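Local structure of phosphoprotein (Lettuce necrotic yellows virus, 3T4R) at residues R3-K8 with L28-L33; D14-I19 with K53-I58; L33-I38 with I59-A64. The protein probably serves as a non-catalytic polymerase cofactor, holding the RNA polymerase L on the nucleoprotein-RNA template and keeping soluble nucleoprotein from encapsidating non-genomic RNA. All blocks are in the same frame, centred on the assembly; numbering follows the deposited sequence. Where two conformers were deposited one is given.

Contact 1 (R3-K8 with L28-L33)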
# COMPACT_ATOMS: atom_id res chain seq x y z
N ARG A 3 5.74 -13.23 6.97
CA ARG A 3 5.69 -13.13 5.50
C ARG A 3 4.62 -12.13 5.05
O ARG A 3 4.88 -11.42 4.15
CB ARG A 3 5.50 -14.52 4.83
N ILE A 4 3.44 -12.07 5.69
CA ILE A 4 2.33 -11.25 5.18
C ILE A 4 2.73 -9.80 5.03
O ILE A 4 2.57 -9.25 3.99
CB ILE A 4 1.08 -11.29 6.03
CG1 ILE A 4 0.18 -10.10 5.62
CG2 ILE A 4 1.48 -11.30 7.59
CD1 ILE A 4 -1.30 -10.36 5.93
N ARG A 5 3.21 -9.20 6.13
CA ARG A 5 3.73 -7.81 6.09
C ARG A 5 4.87 -7.65 5.03
O ARG A 5 4.86 -6.75 4.21
CB ARG A 5 4.31 -7.50 7.45
CG ARG A 5 4.65 -6.07 7.68
CD ARG A 5 3.36 -5.23 7.65
NE ARG A 5 2.54 -5.09 8.88
CZ ARG A 5 2.74 -5.73 10.02
NH1 ARG A 5 3.75 -6.55 10.13
NH2 ARG A 5 1.92 -5.54 11.05
N HIS A 6 5.85 -8.54 5.11
CA HIS A 6 6.88 -8.66 4.13
C HIS A 6 6.25 -8.59 2.73
O HIS A 6 6.72 -7.83 1.90
CB HIS A 6 7.57 -10.00 4.36
CG HIS A 6 8.68 -10.29 3.41
ND1 HIS A 6 9.99 -9.96 3.68
CD2 HIS A 6 8.69 -10.88 2.20
CE1 HIS A 6 10.75 -10.34 2.67
NE2 HIS A 6 9.98 -10.88 1.75
N GLU A 7 5.21 -9.36 2.46
CA GLU A 7 4.68 -9.37 1.10
C GLU A 7 3.92 -8.12 0.76
O GLU A 7 3.86 -7.74 -0.42
CB GLU A 7 3.77 -10.55 0.86
CG GLU A 7 4.38 -11.94 0.92
CD GLU A 7 5.48 -12.17 -0.07
OE1 GLU A 7 5.39 -11.73 -1.21
OE2 GLU A 7 6.48 -12.80 0.31
N LYS A 8 3.35 -7.46 1.76
CA LYS A 8 2.77 -6.11 1.56
C LYS A 8 3.84 -5.00 1.18
O LYS A 8 3.61 -4.17 0.26
CB LYS A 8 1.97 -5.68 2.81
CG LYS A 8 0.72 -6.53 3.01
CD LYS A 8 -0.10 -6.07 4.17
CE LYS A 8 -1.22 -6.93 4.23
NZ LYS A 8 -2.23 -6.49 5.27
N LEU A 28 1.77 -0.86 11.32
CA LEU A 28 0.35 -0.47 11.37
C LEU A 28 -0.03 0.38 10.17
O LEU A 28 -1.09 0.23 9.63
CB LEU A 28 0.03 0.33 12.65
CG LEU A 28 0.15 -0.43 13.97
CD1 LEU A 28 -0.46 0.35 15.10
CD2 LEU A 28 -0.50 -1.79 13.88
N ILE A 29 0.88 1.25 9.73
CA ILE A 29 0.63 2.02 8.50
C ILE A 29 0.67 1.12 7.29
O ILE A 29 -0.21 1.23 6.43
CB ILE A 29 1.67 3.21 8.35
CG1 ILE A 29 1.56 4.09 9.59
CG2 ILE A 29 1.59 3.98 6.97
CD1 ILE A 29 1.36 5.57 9.39
N VAL A 30 1.66 0.24 7.16
CA VAL A 30 1.61 -0.77 6.06
C VAL A 30 0.23 -1.51 6.00
O VAL A 30 -0.42 -1.61 4.94
CB VAL A 30 2.80 -1.80 6.15
CG1 VAL A 30 2.63 -2.88 5.11
CG2 VAL A 30 4.16 -1.11 5.94
N ASP A 31 -0.20 -2.02 7.14
CA ASP A 31 -1.48 -2.70 7.26
C ASP A 31 -2.63 -1.84 6.85
O ASP A 31 -3.54 -2.30 6.20
CB ASP A 31 -1.75 -3.21 8.70
CG ASP A 31 -0.90 -4.40 9.09
OD1 ASP A 31 -0.39 -5.14 8.24
OD2 ASP A 31 -0.82 -4.67 10.27
N PHE A 32 -2.58 -0.56 7.14
CA PHE A 32 -3.65 0.36 6.74
C PHE A 32 -3.62 0.70 5.22
O PHE A 32 -4.65 0.81 4.55
CB PHE A 32 -3.48 1.63 7.54
CG PHE A 32 -4.48 2.68 7.20
CD1 PHE A 32 -5.18 3.29 8.18
CD2 PHE A 32 -4.71 3.06 5.87
CE1 PHE A 32 -6.08 4.28 7.84
CE2 PHE A 32 -5.63 4.01 5.54
CZ PHE A 32 -6.31 4.61 6.51
N LEU A 33 -2.43 0.86 4.67
CA LEU A 33 -2.33 1.19 3.30
C LEU A 33 -2.65 0.01 2.38
O LEU A 33 -3.21 0.21 1.30
CB LEU A 33 -0.89 1.64 3.05
CG LEU A 33 -0.46 2.95 3.69
CD1 LEU A 33 0.96 3.20 3.31
CD2 LEU A 33 -1.25 4.10 3.17
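Arg-5 of helix 4-14 and Asp-31 of helix 27-33 join through their charged groups, tying two helices of the phosphoprotein's C-terminal domain. The short segments have axes 10.1 Å apart and inclined at 66°, a wide separation that long side chains can bridge. Arg-5 has CG anti to its backbone N (chi1 -169°), and bends at chi2 and chi3 then place CD and NE. Its NH2 donates to Asp-31 OD2 over 3.0 Å, the firmer half of the salt bridge. The second prong, from Arg-5 NE to Asp-31 OD1, has the same length of 3.0 Å but is bent and weak; NE also has a weak bond to the carbonyl oxygen of Pro-27. Guanidinium and carboxylate planes differ by 24°, and NH2 meets OD2 from above the carboxylate plane, so the pairing is two-pronged without being flat.

The Lys-8 side chain crosses that of Asp-31 at about a right angle. Its chain, extended beyond CG, carries NZ to within 3.7 Å of Asp-31 OD1, a long salt bridge. The ammonium has stronger partners: the carbonyl oxygen of Val-34, in the turn after helix 27-33, and the carboxylate of Asp-36, starting helix 36-41.

The aliphatic parts of both cations share one apolar neighbour. Val-30 CG1 touches Arg-5 CD at 3.5 Å and Lys-8 CB at 3.7 Å, and the branched valine, which also rests on Tyr-25, suits a buried place beside two chains aliphatic near the backbone and charged at the end.

Chemically, one carboxylate is shared by two cations, which probably favours its ionised form, while a magnesium ion lies about 5 Å from the buried Lys-8 side chain, whose charge is probably offset mainly by Asp-36.

Contact 2 (D14-I19 with K53-I58)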
# COMPACT_ATOMS: atom_id res chain seq x y z
N ASP A 14 6.73 -3.15 -5.75
CA ASP A 14 6.39 -3.66 -7.06
C ASP A 14 5.47 -2.69 -7.70
O ASP A 14 5.34 -2.67 -8.91
CB ASP A 14 5.69 -4.99 -6.94
CG ASP A 14 6.62 -6.14 -6.62
OD1 ASP A 14 7.86 -6.04 -6.83
OD2 ASP A 14 6.10 -7.19 -6.19
N LEU A 15 4.78 -1.88 -6.89
CA LEU A 15 3.90 -0.84 -7.43
C LEU A 15 4.59 0.54 -7.52
O LEU A 15 3.95 1.53 -7.77
CB LEU A 15 2.65 -0.73 -6.55
CG LEU A 15 1.73 -1.95 -6.54
CD1 LEU A 15 0.57 -1.68 -5.52
CD2 LEU A 15 1.12 -2.26 -7.90
N ASP A 16 5.91 0.56 -7.33
CA ASP A 16 6.76 1.73 -7.61
C ASP A 16 6.83 2.75 -6.51
O ASP A 16 7.34 3.77 -6.70
CB ASP A 16 6.45 2.37 -8.97
CG ASP A 16 6.96 1.50 -10.13
OD1 ASP A 16 8.14 1.09 -10.15
OD2 ASP A 16 6.12 1.14 -10.99
N TRP A 17 6.39 2.41 -5.32
CA TRP A 17 6.65 3.25 -4.18
C TRP A 17 8.14 3.20 -3.93
O TRP A 17 8.77 2.16 -4.18
CB TRP A 17 5.85 2.72 -2.95
CG TRP A 17 4.62 3.52 -2.78
CD1 TRP A 17 4.51 4.68 -2.12
CD2 TRP A 17 3.32 3.27 -3.37
NE1 TRP A 17 3.23 5.19 -2.23
CE2 TRP A 17 2.48 4.33 -2.99
CE3 TRP A 17 2.80 2.27 -4.18
CZ2 TRP A 17 1.12 4.42 -3.41
CZ3 TRP A 17 1.50 2.34 -4.58
CH2 TRP A 17 0.67 3.41 -4.21
N GLU A 18 8.74 4.27 -3.46
CA GLU A 18 10.20 4.21 -3.36
C GLU A 18 10.48 3.40 -2.11
O GLU A 18 9.71 3.46 -1.15
CB GLU A 18 10.80 5.63 -3.32
CG GLU A 18 12.19 5.89 -4.03
CD GLU A 18 12.23 5.64 -5.55
OE1 GLU A 18 11.37 6.24 -6.24
OE2 GLU A 18 13.10 4.85 -6.06
N ILE A 19 11.54 2.62 -2.14
CA ILE A 19 11.98 1.78 -1.03
C ILE A 19 12.28 2.65 0.15
O ILE A 19 11.97 2.28 1.27
CB ILE A 19 13.19 0.94 -1.45
CG1 ILE A 19 12.77 -0.51 -1.65
CG2 ILE A 19 14.22 0.85 -0.37
CD1 ILE A 19 12.26 -0.81 -2.93
N LYS A 53 -4.74 -0.23 -11.03
CA LYS A 53 -5.91 -0.48 -10.17
C LYS A 53 -5.56 -0.46 -8.68
O LYS A 53 -6.11 0.31 -7.90
CB LYS A 53 -6.58 -1.81 -10.53
CG LYS A 53 -8.12 -1.93 -10.13
CD LYS A 53 -8.57 -3.40 -10.16
CE LYS A 53 -9.15 -3.90 -8.80
NZ LYS A 53 -10.49 -3.35 -8.41
N ILE A 54 -4.60 -1.29 -8.32
CA ILE A 54 -4.13 -1.42 -6.97
C ILE A 54 -3.48 -0.17 -6.45
O ILE A 54 -3.73 0.18 -5.28
CB ILE A 54 -3.16 -2.57 -6.86
CG1 ILE A 54 -3.85 -3.83 -7.38
CG2 ILE A 54 -2.68 -2.75 -5.41
CD1 ILE A 54 -2.96 -5.00 -7.50
N GLN A 55 -2.63 0.47 -7.25
CA GLN A 55 -2.01 1.75 -6.90
C GLN A 55 -3.10 2.75 -6.53
O GLN A 55 -2.97 3.45 -5.53
CB GLN A 55 -1.25 2.35 -8.08
CG GLN A 55 0.09 1.74 -8.38
CD GLN A 55 0.70 2.31 -9.65
OE1 GLN A 55 0.02 2.98 -10.45
NE2 GLN A 55 1.98 2.04 -9.87
N ASN A 56 -4.16 2.82 -7.34
CA ASN A 56 -5.30 3.67 -7.05
C ASN A 56 -5.92 3.34 -5.66
O ASN A 56 -6.28 4.24 -4.88
CB ASN A 56 -6.36 3.59 -8.17
CG ASN A 56 -5.94 4.35 -9.44
OD1 ASN A 56 -5.21 5.36 -9.36
ND2 ASN A 56 -6.48 3.93 -10.61
N GLU A 57 -6.08 2.07 -5.37
CA GLU A 57 -6.67 1.67 -4.09
C GLU A 57 -5.79 2.11 -2.92
O GLU A 57 -6.31 2.56 -1.90
CB GLU A 57 -6.90 0.14 -4.01
CG GLU A 57 -7.97 -0.38 -4.95
CD GLU A 57 -9.22 -0.76 -4.24
OE1 GLU A 57 -9.66 -0.00 -3.34
OE2 GLU A 57 -9.81 -1.81 -4.61
N ILE A 58 -4.48 1.94 -3.05
CA ILE A 58 -3.54 2.25 -1.98
C ILE A 58 -3.45 3.79 -1.75
O ILE A 58 -3.40 4.28 -0.60
CB ILE A 58 -2.16 1.70 -2.35
CG1 ILE A 58 -2.18 0.16 -2.15
CG2 ILE A 58 -1.07 2.22 -1.43
CD1 ILE A 58 -1.02 -0.52 -2.75
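The indole of Trp-17 presents an edge to helix 50-72, where the main-chain oxygen of Gln-55 lies near the ring plane, 3.9 Å from CH2. Leu-15 CB, from the same loop as the tryptophan, also sits in plane at an edge. Ile-58 comes in obliquely, its CG2 at 3.5 Å from CH2. The second flat group, the amide of Gln-55, stands almost perpendicular to the indole, with planes 85° apart; the nearest approach of the two side chains is Gln-55 CG to Trp-17 CZ3, 4.1 Å. Beyond these segments Trp-17 also touches Leu-12, Tyr-25 and Ile-59, as suits a large, mostly apolar ring set among helices.

The Gln-55 chain slides past Leu-15 in the opposite direction. Its chi2 of 174° carries CD outward, and NE2 beyond it donates to Leu-15 O a hydrogen bond of 2.9 Å, with an N-H...O angle of 145° and the donor tilted from the carbonyl plane. A long amide fits here, since it can supply a donor to a backbone oxygen at a helix end.

The CB of Leu-15 points toward helix 50-72. Its CD1 lies 3.4 Å from Ile-54 CG2 and also 3.4 Å from Ile-58 CD1, both closer than usual carbon contacts, so this methyl is packed tightly against two isoleucines one helical turn apart. Leu-46 adds to the same layer.

Asp-16, at the loop surface, forms a salt bridge with Lys-51. With its positive phi, Asp-16 is the C-prime residue of a Schellman motif, in which Trp-17 N bonds to Leu-12 O and Asp-16 N to Ala-13 O. The arrangement is thus a Schellman-capped end of helix 4-14, docked through Leu-15 and Trp-17 onto the long C-terminal helix of a helical bundle.

Contact 3 (L33-I38 with I59-A64)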
# COMPACT_ATOMS: atom_id res chain seq x y z
N LEU A 33 -2.43 0.86 4.67
CA LEU A 33 -2.33 1.19 3.30
C LEU A 33 -2.65 0.01 2.38
O LEU A 33 -3.21 0.21 1.30
CB LEU A 33 -0.89 1.64 3.05
CG LEU A 33 -0.46 2.95 3.69
CD1 LEU A 33 0.96 3.20 3.31
CD2 LEU A 33 -1.25 4.10 3.17
N VAL A 34 -2.23 -1.16 2.79
CA VAL A 34 -2.38 -2.43 2.03
C VAL A 34 -3.15 -3.42 2.91
O VAL A 34 -2.60 -4.28 3.54
CB VAL A 34 -1.03 -3.01 1.64
CG1 VAL A 34 -1.26 -4.11 0.61
CG2 VAL A 34 -0.13 -1.93 0.94
N PRO A 35 -4.45 -3.22 3.01
CA PRO A 35 -5.25 -4.20 3.70
C PRO A 35 -5.11 -5.58 2.98
O PRO A 35 -4.65 -5.59 1.82
CB PRO A 35 -6.67 -3.63 3.56
CG PRO A 35 -6.45 -2.11 3.27
CD PRO A 35 -5.25 -2.08 2.46
N ASP A 36 -5.50 -6.70 3.61
CA ASP A 36 -5.31 -8.04 3.03
C ASP A 36 -6.06 -8.26 1.68
O ASP A 36 -5.67 -9.06 0.88
CB ASP A 36 -5.81 -9.14 4.00
CG ASP A 36 -5.13 -9.08 5.40
OD1 ASP A 36 -4.00 -8.59 5.46
OD2 ASP A 36 -5.72 -9.52 6.43
N ASP A 37 -7.18 -7.59 1.49
CA ASP A 37 -7.96 -7.65 0.26
C ASP A 37 -7.17 -7.04 -0.89
O ASP A 37 -7.32 -7.43 -2.02
CB ASP A 37 -9.34 -6.97 0.41
CG ASP A 37 -9.26 -5.44 0.77
OD1 ASP A 37 -9.76 -4.58 -0.01
OD2 ASP A 37 -8.78 -5.10 1.87
N ILE A 38 -6.34 -6.04 -0.59
CA ILE A 38 -5.52 -5.39 -1.62
C ILE A 38 -4.30 -6.23 -2.01
O ILE A 38 -4.00 -6.41 -3.19
CB ILE A 38 -5.17 -3.92 -1.24
CG1 ILE A 38 -6.48 -3.08 -1.25
CG2 ILE A 38 -4.11 -3.34 -2.20
CD1 ILE A 38 -6.27 -1.65 -0.97
N ILE A 59 -3.41 4.53 -2.83
CA ILE A 59 -3.50 6.04 -2.81
C ILE A 59 -4.76 6.52 -2.12
O ILE A 59 -4.68 7.37 -1.28
CB ILE A 59 -3.41 6.67 -4.21
CG1 ILE A 59 -2.05 6.33 -4.83
CG2 ILE A 59 -3.53 8.19 -4.09
CD1 ILE A 59 -1.76 7.01 -5.98
N GLU A 60 -5.88 5.85 -2.36
CA GLU A 60 -7.08 6.17 -1.62
C GLU A 60 -6.91 6.01 -0.11
O GLU A 60 -7.37 6.83 0.66
CB GLU A 60 -8.25 5.36 -2.14
CG GLU A 60 -9.42 6.18 -2.49
CD GLU A 60 -9.27 6.84 -3.86
OE1 GLU A 60 -9.18 6.03 -4.85
OE2 GLU A 60 -9.27 8.17 -3.94
N ASN A 61 -6.19 4.98 0.32
CA ASN A 61 -6.01 4.67 1.69
C ASN A 61 -5.03 5.64 2.22
O ASN A 61 -5.11 6.01 3.34
CB ASN A 61 -5.42 3.28 1.84
CG ASN A 61 -6.42 2.16 1.57
OD1 ASN A 61 -7.62 2.37 1.59
ND2 ASN A 61 -5.92 0.96 1.34
N HIS A 62 -4.05 6.01 1.44
CA HIS A 62 -3.07 6.96 1.93
C HIS A 62 -3.69 8.31 2.10
O HIS A 62 -3.30 9.04 2.97
CB HIS A 62 -1.89 7.04 0.97
CG HIS A 62 -0.70 7.75 1.52
ND1 HIS A 62 0.59 7.28 1.29
CD2 HIS A 62 -0.58 8.91 2.25
CE1 HIS A 62 1.45 8.13 1.86
NE2 HIS A 62 0.76 9.13 2.45
N ILE A 63 -4.66 8.64 1.25
CA ILE A 63 -5.43 9.91 1.27
C ILE A 63 -6.20 9.95 2.58
O ILE A 63 -6.11 10.92 3.30
CB ILE A 63 -6.42 10.02 0.03
CG1 ILE A 63 -5.70 10.41 -1.24
CG2 ILE A 63 -7.58 10.93 0.28
CD1 ILE A 63 -6.43 9.87 -2.45
N ALA A 64 -6.91 8.87 2.88
CA ALA A 64 -7.61 8.70 4.14
C ALA A 64 -6.70 9.00 5.34
O ALA A 64 -7.09 9.73 6.22
CB ALA A 64 -8.22 7.31 4.26
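Asn-61, on helix 50-72, donates from ND2 to the carbonyl oxygen of Leu-33, fastening the turn between helices 27-33 and 36-41 to the long C-terminal helix of the helical bundle. The bond is 2.8 Å long and nearly straight, with an N-H...O angle of 168°, and the oxygen lies in the amide plane of Asn-61. Seen from the acceptor the geometry differs, for ND2 stands well above the Leu-33 carbonyl plane, 57° out of it. Asn-61 CG is anti to its own carbonyl carbon (chi1 -74°), and its CB points toward the turn; the short side chain spans the remaining distance.

Carbon atoms also approach the amide nitrogen. The Ile-38 and Asn-61 side chains meet tip to tip, CD1 3.5 Å from ND2, and Pro-35 approaches in the same manner. On the helix's neighbouring residue, Leu-33 lays CD2 against the base of His-62, 3.6 Å from CA and 3.7 Å from CB, the two side chains lying side by side and pointing the same way. The leucine supplies a branched apolar end to a place where the histidine's backbone and CB, rather than its ring, make the nearest contacts.

Farther out, Tyr-25 touches both Leu-33 and His-62, and Phe-32 touches Asn-61. Ile-38 is itself held against Ile-54, Glu-57 and Ile-58 of the same long helix. Val-34 is the first residue to leave helical geometry; its CB points away from segment 59-64, and it touches Leu-11 and Leu-12. Pro-35 then occupies the N-cap of helix 36-41, where its absent N-H is tolerated because no helix bond needs it. Its oxygen accepts from Ile-38 N at 3.0 Å, and its CD lies 3.3 Å from Asn-61 ND2.

The centres of contacts 1 and 2 are about 13 Å apart, and that of contact 3 lies about 10 Å from each of them. Contacts 1 and 3 follow in series along the chain and share Leu-33, whereas contact 2, running from 14-19 to 53-58, alternates with both. Contacts 2 and 3 use successive portions of helix 50-72; Ile-38 and Ile-54 pack directly between them. Contact 1 is tied to contact 3 by Lys-8, which bonds to the turn after helix 27-33. Helices 4-14, 27-33, 36-41 and 50-72 are thereby joined in one compact helical bundle, the C-terminal domain of the phosphoprotein.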